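Local structure of putative uncharacterized protein (Mycobacterium smegmatis, 3UID) at residues A19-P24 against Q154-L159; Y77-A82 against S90-F95; V108-Y113 against V127-S132. The protein probably acts as a toxin of the SRPBCC superfamily, possibly of type II and, like its Mycobacterium tuberculosis homologue Rv2035, linked to the hypoxic response. One frame throughout, in Å; residues are numbered along the deposited sequence.

Contact 1 of 3, residues A19-P24 against Q154-L159; sequences AEFAAP and QIDALL
D156 offers one carboxylate oxygen, OD2, to two neighbours at once: a bridging water and the rim of the F21 ring. The water donates a hydrogen bond to OD2 of D156 over 2.9 Å and accepts another, from N of A22, also at 2.9 Å. A22 follows directly on the last strand residue and is the centre of an inverse gamma turn, so the water ties the helix to the point where the strand gives way to the turn. The same OD2 of D156 lies 3.4 Å from CD1 of F21, in the plane of the ring and at its edge, where the C-H rim, slightly positive in an aromatic ring, suits an oxygen that probably carries negative charge. Ring and carboxylate planes stand 66° apart.

The setting is the C-terminal helix 144-158 lying against the antiparallel sheet, the pairing expected of the helix-grip fold of Bet v 1-like proteins. Here strand 19-21 and helix 154-158 run nearly parallel, with their axes 9.3 Å apart at closest approach.

A face of the F21 ring receives I155. Its CG2 methyl, placed anti to the backbone N, makes a CH-pi contact 3.8 Å from the centroid of the F21 ring and 24° off the normal, displaced toward the rim atoms CD1 and CE1. The other branch of I155 carries CD1 to within 3.8 Å of CZ of F21. I28 from helix 25-33 and A124 and Y126 from the adjoining strand also pack on this phenyl group.

L159 grips A23 with its fork: CB of A23 sits 3.7 Å from CD2 of L159 and equally near CD1. That second methyl, CD1 of L159, also rests 3.8 Å from CB of F21.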
loop_
_atom_site.group_PDB
_atom_site.type_symbol
_atom_site.label_atom_id
_atom_site.label_comp_id
_atom_site.label_asym_id
_atom_site.label_seq_id
_atom_site.Cartn_x
_atom_site.Cartn_y
_atom_site.Cartn_z
ATOM N N ALA A 19 -8.706 5.823 4.637
ATOM C CA ALA A 19 -8.247 5.938 6.014
ATOM C C ALA A 19 -8.241 7.388 6.424
ATOM O O ALA A 19 -8.191 8.277 5.577
ATOM C CB ALA A 19 -6.839 5.394 6.146
ATOM N N GLU A 20 -8.317 7.606 7.733
ATOM C CA GLU A 20 -8.102 8.925 8.297
ATOM C C GLU A 20 -6.952 8.871 9.286
ATOM O O GLU A 20 -6.875 7.974 10.125
ATOM C CB GLU A 20 -9.383 9.449 8.939
ATOM C CG GLU A 20 -10.423 9.832 7.903
ATOM C CD GLU A 20 -11.762 10.202 8.505
ATOM O OE1 GLU A 20 -11.816 10.504 9.716
ATOM O OE2 GLU A 20 -12.762 10.192 7.756
ATOM N N PHE A 21 -6.033 9.825 9.163
ATOM C CA PHE A 21 -4.841 9.853 10.012
ATOM C C PHE A 21 -4.764 11.178 10.754
ATOM O O PHE A 21 -5.030 12.228 10.170
ATOM C CB PHE A 21 -3.581 9.717 9.158
ATOM C CG PHE A 21 -3.461 8.402 8.430
ATOM C CD1 PHE A 21 -3.453 7.202 9.129
ATOM C CD2 PHE A 21 -3.330 8.371 7.050
ATOM C CE1 PHE A 21 -3.322 5.988 8.456
ATOM C CE2 PHE A 21 -3.197 7.164 6.367
ATOM C CZ PHE A 21 -3.197 5.974 7.072
ATOM N N ALA A 22 -4.379 11.141 12.027
ATOM C CA ALA A 22 -4.289 12.372 12.813
ATOM C C ALA A 22 -2.899 12.986 12.693
ATOM O O ALA A 22 -2.158 13.091 13.669
ATOM C CB ALA A 22 -4.661 12.117 14.271
ATOM N N ALA A 23 -2.553 13.366 11.465
ATOM C CA ALA A 23 -1.293 14.018 11.165
ATOM C C ALA A 23 -1.445 14.711 9.822
ATOM O O ALA A 23 -2.333 14.366 9.031
ATOM C CB ALA A 23 -0.149 12.984 11.123
ATOM N N PRO A 24 -0.588 15.696 9.549
ATOM C CA PRO A 24 -0.689 16.472 8.309
ATOM C C PRO A 24 -0.344 15.654 7.071
ATOM O O PRO A 24 0.361 14.645 7.169
ATOM C CB PRO A 24 0.344 17.591 8.511
ATOM C CG PRO A 24 0.502 17.709 9.989
ATOM C CD PRO A 24 0.322 16.319 10.526
ATOM N N GLN A 154 -0.655 0.503 11.607
ATOM C CA GLN A 154 0.732 0.788 11.987
ATOM C C GLN A 154 1.059 2.261 11.795
ATOM O O GLN A 154 1.779 2.848 12.603
ATOM C CB GLN A 154 1.737 -0.105 11.247
ATOM C CG GLN A 154 1.689 -1.584 11.692
ATOM C CD GLN A 154 1.904 -1.745 13.184
ATOM O OE1 GLN A 154 2.867 -1.223 13.744
ATOM N NE2 GLN A 154 0.990 -2.448 13.840
ATOM N N ILE A 155 0.539 2.860 10.729
ATOM C CA ILE A 155 0.716 4.297 10.528
ATOM C C ILE A 155 0.104 5.054 11.701
ATOM O O ILE A 155 0.758 5.926 12.261
ATOM C CB ILE A 155 0.113 4.782 9.192
ATOM C CG1 ILE A 155 0.933 4.239 8.021
ATOM C CG2 ILE A 155 0.079 6.316 9.140
ATOM C CD1 ILE A 155 0.221 4.394 6.673
ATOM N N ASP A 156 -1.121 4.704 12.097
ATOM C CA ASP A 156 -1.732 5.323 13.281
ATOM C C ASP A 156 -0.759 5.310 14.467
ATOM O O ASP A 156 -0.587 6.319 15.158
ATOM C CB ASP A 156 -3.016 4.600 13.720
ATOM C CG ASP A 156 -4.188 4.811 12.774
ATOM O OD1 ASP A 156 -5.061 3.918 12.732
ATOM O OD2 ASP A 156 -4.262 5.859 12.115
ATOM N N ALA A 157 -0.145 4.154 14.716
ATOM C CA ALA A 157 0.704 3.998 15.896
ATOM C C ALA A 157 1.914 4.918 15.859
ATOM O O ALA A 157 2.367 5.389 16.903
ATOM C CB ALA A 157 1.145 2.556 16.042
ATOM N N LEU A 158 2.430 5.178 14.659
ATOM C CA LEU A 158 3.599 6.030 14.498
ATOM C C LEU A 158 3.302 7.493 14.787
ATOM O O LEU A 158 4.216 8.263 15.066
ATOM C CB LEU A 158 4.154 5.960 13.072
ATOM C CG LEU A 158 4.719 4.641 12.552
ATOM C CD1 LEU A 158 5.393 4.902 11.229
ATOM C CD2 LEU A 158 5.702 4.021 13.532
ATOM N N LEU A 159 2.034 7.875 14.701
ATOM C CA LEU A 159 1.642 9.286 14.774
ATOM C C LEU A 159 1.451 9.842 16.192
ATOM O O LEU A 159 1.129 11.028 16.367
ATOM C CB LEU A 159 0.364 9.505 13.958
ATOM C CG LEU A 159 0.403 9.075 12.488
ATOM C CD1 LEU A 159 -0.930 9.400 11.795
ATOM C CD2 LEU A 159 1.564 9.744 11.767
HETATM O O HOH W 1 -4.362 8.504 13.324
#

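Contact 2 of 3, residues Y77-A82 against S90-F95; sequences YWEITA and SFLDGF
W78 lays its indole over the phenyl ring of F91, its diagonal neighbour on the adjacent antiparallel strand. Contact starts at the root of the side chain, where CB of W78 is 3.8 Å from CD1 of F91. CG of W78 then comes to 3.5 Å from that same CD1 of F91, and the five-membered ring forms a face-to-face stack with the phenyl group, centroids 3.9 Å apart and planes inclined by 20°. NE1 and CE2 of W78 lie over CE1 of F91, and CZ2 and CH2 carry the overlap out toward CZ. F91 presents its ring here with CG between the backbone N and the carbonyl carbon (chi1 61°).

At the indole edge, CD1 of W78 meets OD1 of D93 at 3.0 Å, in the indole plane, while the carboxylate is turned 80° to it. OD1 of D93 also forms a hydrogen bond with Y64 OH, which helps to hold this oxygen beside the indole. Y64 and W42 add further aromatic contacts to W78, and Y113 meets F91 edge-to-face.

W78 and D93 form a non-hydrogen-bonded pair between the hydrogen-bonded pairs Y77-G94 and E79-L92. In the first of these, the Y77 ring lies over CA of G94, which is 4.0 Å from the ring centroid. At the other end, T81 N donates to O of S90 over 2.9 Å and A82 N adds a weak bond to that oxygen. Two residues, T81 and A82, therefore stand opposite the single residue S90, which makes a classic beta bulge in the hairpin of strands 73-84 and 88-96, set in the curved antiparallel sheet of an SRPBCC protein.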
loop_
_atom_site.group_PDB
_atom_site.type_symbol
_atom_site.label_atom_id
_atom_site.label_comp_id
_atom_site.label_asym_id
_atom_site.label_seq_id
_atom_site.Cartn_x
_atom_site.Cartn_y
_atom_site.Cartn_z
ATOM N N TYR A 77 6.466 -5.687 -6.397
ATOM C CA TYR A 77 7.175 -4.516 -6.876
ATOM C C TYR A 77 6.190 -3.474 -7.362
ATOM O O TYR A 77 5.099 -3.797 -7.825
ATOM C CB TYR A 77 8.152 -4.890 -8.004
ATOM C CG TYR A 77 7.462 -5.537 -9.184
ATOM C CD1 TYR A 77 7.030 -4.778 -10.261
ATOM C CD2 TYR A 77 7.206 -6.899 -9.201
ATOM C CE1 TYR A 77 6.375 -5.364 -11.335
ATOM C CE2 TYR A 77 6.551 -7.490 -10.264
ATOM C CZ TYR A 77 6.147 -6.721 -11.332
ATOM O OH TYR A 77 5.500 -7.315 -12.394
ATOM N N TRP A 78 6.594 -2.218 -7.238
ATOM C CA TRP A 78 5.832 -1.105 -7.781
ATOM C C TRP A 78 6.642 -0.481 -8.914
ATOM O O TRP A 78 7.836 -0.210 -8.748
ATOM C CB TRP A 78 5.610 -0.048 -6.712
ATOM C CG TRP A 78 4.732 -0.418 -5.554
ATOM C CD1 TRP A 78 4.032 -1.579 -5.362
ATOM C CD2 TRP A 78 4.465 0.400 -4.420
ATOM N NE1 TRP A 78 3.332 -1.520 -4.183
ATOM C CE2 TRP A 78 3.585 -0.315 -3.582
ATOM C CE3 TRP A 78 4.873 1.683 -4.038
ATOM C CZ2 TRP A 78 3.130 0.199 -2.365
ATOM C CZ3 TRP A 78 4.408 2.198 -2.836
ATOM C CH2 TRP A 78 3.535 1.461 -2.023
ATOM N N GLU A 79 5.999 -0.243 -10.059
ATOM C CA GLU A 79 6.578 0.616 -11.093
ATOM C C GLU A 79 5.890 1.963 -10.975
ATOM O O GLU A 79 4.697 2.085 -11.265
ATOM C CB GLU A 79 6.378 0.026 -12.495
ATOM C CG GLU A 79 6.992 -1.359 -12.680
ATOM C CD GLU A 79 6.810 -1.915 -14.085
ATOM O OE1 GLU A 79 6.287 -1.204 -14.971
ATOM O OE2 GLU A 79 7.205 -3.080 -14.303
ATOM N N ILE A 80 6.634 2.970 -10.524
ATOM C CA ILE A 80 6.064 4.291 -10.286
ATOM C C ILE A 80 5.787 5.017 -11.599
ATOM O O ILE A 80 6.675 5.152 -12.443
ATOM C CB ILE A 80 6.984 5.155 -9.394
ATOM C CG1 ILE A 80 7.401 4.382 -8.142
ATOM C CG2 ILE A 80 6.302 6.460 -9.023
ATOM C CD1 ILE A 80 6.269 3.958 -7.241
ATOM N N THR A 81 4.547 5.476 -11.770
ATOM C CA THR A 81 4.183 6.177 -12.996
ATOM C C THR A 81 3.982 7.691 -12.835
ATOM O O THR A 81 4.170 8.445 -13.794
ATOM C CB THR A 81 2.931 5.565 -13.640
ATOM O OG1 THR A 81 1.841 5.649 -12.719
ATOM C CG2 THR A 81 3.180 4.104 -14.020
ATOM N N ALA A 82 3.610 8.132 -11.638
ATOM C CA ALA A 82 3.414 9.557 -11.385
ATOM C C ALA A 82 3.706 9.866 -9.932
ATOM O O ALA A 82 3.435 9.041 -9.062
ATOM C CB ALA A 82 1.989 9.967 -11.736
ATOM N N SER A 90 1.222 7.399 -8.161
ATOM C CA SER A 90 0.542 6.360 -8.921
ATOM C C SER A 90 1.547 5.315 -9.340
ATOM O O SER A 90 2.714 5.640 -9.585
ATOM C CB SER A 90 -0.105 6.961 -10.164
ATOM O OG SER A 90 -1.054 7.959 -9.812
ATOM N N PHE A 91 1.104 4.065 -9.447
ATOM C CA PHE A 91 2.034 2.982 -9.746
ATOM C C PHE A 91 1.331 1.728 -10.218
ATOM O O PHE A 91 0.136 1.520 -9.947
ATOM C CB PHE A 91 2.909 2.641 -8.521
ATOM C CG PHE A 91 2.128 2.171 -7.315
ATOM C CD1 PHE A 91 1.891 0.816 -7.102
ATOM C CD2 PHE A 91 1.643 3.098 -6.391
ATOM C CE1 PHE A 91 1.169 0.387 -5.977
ATOM C CE2 PHE A 91 0.920 2.687 -5.259
ATOM C CZ PHE A 91 0.697 1.334 -5.048
ATOM N N LEU A 92 2.081 0.900 -10.929
ATOM C CA LEU A 92 1.625 -0.442 -11.270
ATOM C C LEU A 92 2.223 -1.412 -10.252
ATOM O O LEU A 92 3.382 -1.292 -9.877
ATOM C CB LEU A 92 2.085 -0.806 -12.685
ATOM C CG LEU A 92 1.743 0.251 -13.731
ATOM C CD1 LEU A 92 2.558 0.069 -14.999
ATOM C CD2 LEU A 92 0.253 0.235 -14.021
ATOM N N ASP A 93 1.427 -2.360 -9.781
ATOM C CA ASP A 93 1.917 -3.304 -8.774
ATOM C C ASP A 93 1.828 -4.747 -9.253
ATOM O O ASP A 93 0.806 -5.160 -9.805
ATOM C CB ASP A 93 1.122 -3.114 -7.480
ATOM C CG ASP A 93 1.414 -4.182 -6.451
ATOM O OD1 ASP A 93 2.530 -4.179 -5.892
ATOM O OD2 ASP A 93 0.530 -5.036 -6.209
ATOM N N GLY A 94 2.901 -5.507 -9.032
ATOM C CA GLY A 94 2.936 -6.907 -9.416
ATOM C C GLY A 94 3.473 -7.818 -8.325
ATOM O O GLY A 94 4.242 -7.379 -7.475
ATOM N N PHE A 95 3.061 -9.080 -8.353
ATOM C CA PHE A 95 3.563 -10.094 -7.427
ATOM C C PHE A 95 4.788 -10.766 -8.015
ATOM O O PHE A 95 4.884 -10.929 -9.235
ATOM C CB PHE A 95 2.495 -11.154 -7.155
ATOM C CG PHE A 95 1.300 -10.623 -6.424
ATOM C CD1 PHE A 95 1.410 -10.207 -5.105
ATOM C CD2 PHE A 95 0.071 -10.523 -7.055
ATOM C CE1 PHE A 95 0.310 -9.713 -4.428
ATOM C CE2 PHE A 95 -1.031 -10.030 -6.383
ATOM C CZ PHE A 95 -0.912 -9.622 -5.073
#

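Contact 3 of 3, residues V108-Y113 against V127-S132; sequences VSTNVY and VGTYAS
T110 and T129 pair through their backbones in both directions, and these main-chain bonds make up the first class of interaction. T129 N donates to O of T110 over 2.7 Å, and T110 N returns a bond to O of T129. Two residues along, V112 and V127 repeat the exchange: V112 N donates to O of V127 over 2.9 Å and V127 N to O of V112.

Weaker CA-H...O contacts fill the gap between these pairs. N111 and G128 face each other as a non-hydrogen-bonded pair, with CA of N111 lying 3.2 Å from O of V127, and CA of G128 approaching O of T110 at 3.4 Å.

Among the side chains, T110 meets T129 on the face they share with V112 and V127. The hydroxyl OG1 of T110, lying between its backbone N and carbonyl carbon (chi1 72°), comes 3.2 Å from CB of T129, and the two side chains pass at a slant. Y130 follows strand 121-129, and CB of S109 sits over one face of its ring, 4.0 Å from the centroid and 20° off the normal, in a CH-pi contact offset toward CD1 and CE1. L136 and V139 of helix 133-141 also pack on Y130.

A water provides the last link, donating to O of V108 and accepting from N of A131 at 2.9 Å, where the strands have parted. The next residue, S132, is the N-cap of helix 133-141, and its OG bonds to A135 N. The chemistry is therefore mainly that of the backbone: peptide groups define the pairing of this hairpin, side chains add a few van der Waals and CH-pi contacts, and the water extends the polar connection past the last paired strand residue.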
loop_
_atom_site.group_PDB
_atom_site.type_symbol
_atom_site.label_atom_id
_atom_site.label_comp_id
_atom_site.label_asym_id
_atom_site.label_seq_id
_atom_site.Cartn_x
_atom_site.Cartn_y
_atom_site.Cartn_z
ATOM N N VAL A 108 -0.579 -6.994 -13.635
ATOM C CA VAL A 108 -0.424 -5.960 -12.621
ATOM C C VAL A 108 -1.761 -5.266 -12.350
ATOM O O VAL A 108 -2.677 -5.306 -13.170
ATOM C CB VAL A 108 0.626 -4.882 -13.033
ATOM C CG1 VAL A 108 1.999 -5.517 -13.247
ATOM C CG2 VAL A 108 0.173 -4.108 -14.286
ATOM N N SER A 109 -1.859 -4.634 -11.184
ATOM C CA SER A 109 -2.947 -3.719 -10.887
ATOM C C SER A 109 -2.400 -2.309 -11.063
ATOM O O SER A 109 -1.180 -2.106 -11.026
ATOM C CB SER A 109 -3.443 -3.937 -9.451
ATOM O OG SER A 109 -2.398 -3.720 -8.505
ATOM N N THR A 110 -3.289 -1.353 -11.313
ATOM C CA THR A 110 -2.905 0.057 -11.374
ATOM C C THR A 110 -3.430 0.739 -10.114
ATOM O O THR A 110 -4.522 0.447 -9.656
ATOM C CB THR A 110 -3.458 0.743 -12.634
ATOM O OG1 THR A 110 -4.876 0.914 -12.520
ATOM C CG2 THR A 110 -3.160 -0.090 -13.855
ATOM N N ASN A 111 -2.647 1.644 -9.547
ATOM C CA ASN A 111 -2.942 2.147 -8.219
ATOM C C ASN A 111 -2.721 3.631 -8.151
ATOM O O ASN A 111 -1.767 4.137 -8.738
ATOM C CB ASN A 111 -2.020 1.475 -7.211
ATOM C CG ASN A 111 -2.137 -0.020 -7.253
ATOM O OD1 ASN A 111 -1.489 -0.695 -8.071
ATOM N ND2 ASN A 111 -2.987 -0.556 -6.402
ATOM N N VAL A 112 -3.625 4.324 -7.458
ATOM C CA VAL A 112 -3.460 5.738 -7.161
ATOM C C VAL A 112 -3.685 5.980 -5.668
ATOM O O VAL A 112 -4.756 5.679 -5.138
ATOM C CB VAL A 112 -4.427 6.615 -7.948
ATOM C CG1 VAL A 112 -4.113 8.100 -7.693
ATOM C CG2 VAL A 112 -4.338 6.302 -9.429
ATOM N N TYR A 113 -2.672 6.520 -4.996
ATOM C CA TYR A 113 -2.799 6.919 -3.597
ATOM C C TYR A 113 -2.945 8.426 -3.527
ATOM O O TYR A 113 -2.135 9.162 -4.097
ATOM C CB TYR A 113 -1.534 6.545 -2.824
ATOM C CG TYR A 113 -1.328 5.063 -2.565
ATOM C CD1 TYR A 113 -2.083 4.089 -3.213
ATOM C CD2 TYR A 113 -0.354 4.652 -1.658
ATOM C CE1 TYR A 113 -1.870 2.721 -2.943
ATOM C CE2 TYR A 113 -0.125 3.313 -1.390
ATOM C CZ TYR A 113 -0.882 2.358 -2.034
ATOM O OH TYR A 113 -0.660 1.033 -1.764
ATOM N N VAL A 127 -6.705 3.595 -4.192
ATOM C CA VAL A 127 -7.562 3.017 -5.227
ATOM C C VAL A 127 -6.761 2.075 -6.113
ATOM O O VAL A 127 -5.832 2.504 -6.804
ATOM C CB VAL A 127 -8.202 4.091 -6.134
ATOM C CG1 VAL A 127 -9.099 3.442 -7.196
ATOM C CG2 VAL A 127 -8.996 5.114 -5.308
ATOM N N GLY A 128 -7.139 0.802 -6.096
ATOM C CA GLY A 128 -6.513 -0.220 -6.927
ATOM C C GLY A 128 -7.472 -0.666 -8.008
ATOM O O GLY A 128 -8.618 -1.013 -7.711
ATOM N N THR A 129 -7.002 -0.665 -9.253
ATOM C CA THR A 129 -7.822 -1.006 -10.405
ATOM C C THR A 129 -7.271 -2.283 -11.018
ATOM O O THR A 129 -6.070 -2.380 -11.295
ATOM C CB THR A 129 -7.802 0.115 -11.450
ATOM O OG1 THR A 129 -8.280 1.334 -10.868
ATOM C CG2 THR A 129 -8.682 -0.254 -12.653
ATOM N N TYR A 130 -8.152 -3.258 -11.235
ATOM C CA TYR A 130 -7.734 -4.603 -11.636
ATOM C C TYR A 130 -8.151 -4.968 -13.061
ATOM O O TYR A 130 -9.099 -4.396 -13.602
ATOM C CB TYR A 130 -8.257 -5.620 -10.616
ATOM C CG TYR A 130 -7.580 -5.474 -9.278
ATOM C CD1 TYR A 130 -6.538 -6.317 -8.910
ATOM C CD2 TYR A 130 -7.938 -4.453 -8.400
ATOM C CE1 TYR A 130 -5.899 -6.169 -7.699
ATOM C CE2 TYR A 130 -7.300 -4.300 -7.186
ATOM C CZ TYR A 130 -6.277 -5.158 -6.845
ATOM O OH TYR A 130 -5.637 -5.012 -5.633
ATOM N N ALA A 131 -7.442 -5.919 -13.669
ATOM C CA ALA A 131 -7.652 -6.243 -15.083
ATOM C C ALA A 131 -8.961 -6.972 -15.336
ATOM O O ALA A 131 -9.523 -6.895 -16.427
ATOM C CB ALA A 131 -6.502 -7.067 -15.613
ATOM N N SER A 132 -9.431 -7.687 -14.322
ATOM C CA SER A 132 -10.636 -8.496 -14.444
ATOM C C SER A 132 -11.226 -8.841 -13.085
ATOM O O SER A 132 -10.552 -8.757 -12.050
ATOM C CB SER A 132 -10.339 -9.798 -15.189
ATOM O OG SER A 132 -9.493 -10.636 -14.418
HETATM O O HOH W 2 -5.032 -6.661 -12.289
#

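Contacts 2 and 3 are successive hairpins of one antiparallel sheet, their centres about 9 Å apart, and they join directly through strands 88-96 and 109-118. F91 O and N111 N lie 2.8 Å apart and D93 N and S109 O 2.9 Å apart, both probable hydrogen bonds, while CD2 of L92 packs on CG2 of T110 at 3.4 Å. Contact 1 stands across the chain's centre, about 23 Å from each of the others between centres, with nearest atoms about 10 Å from contact 2 and 8 Å from contact 3. It encloses both in sequence, and its strand 14-21 borders strand 121-129 of contact 3, so the same sheet reaches all three.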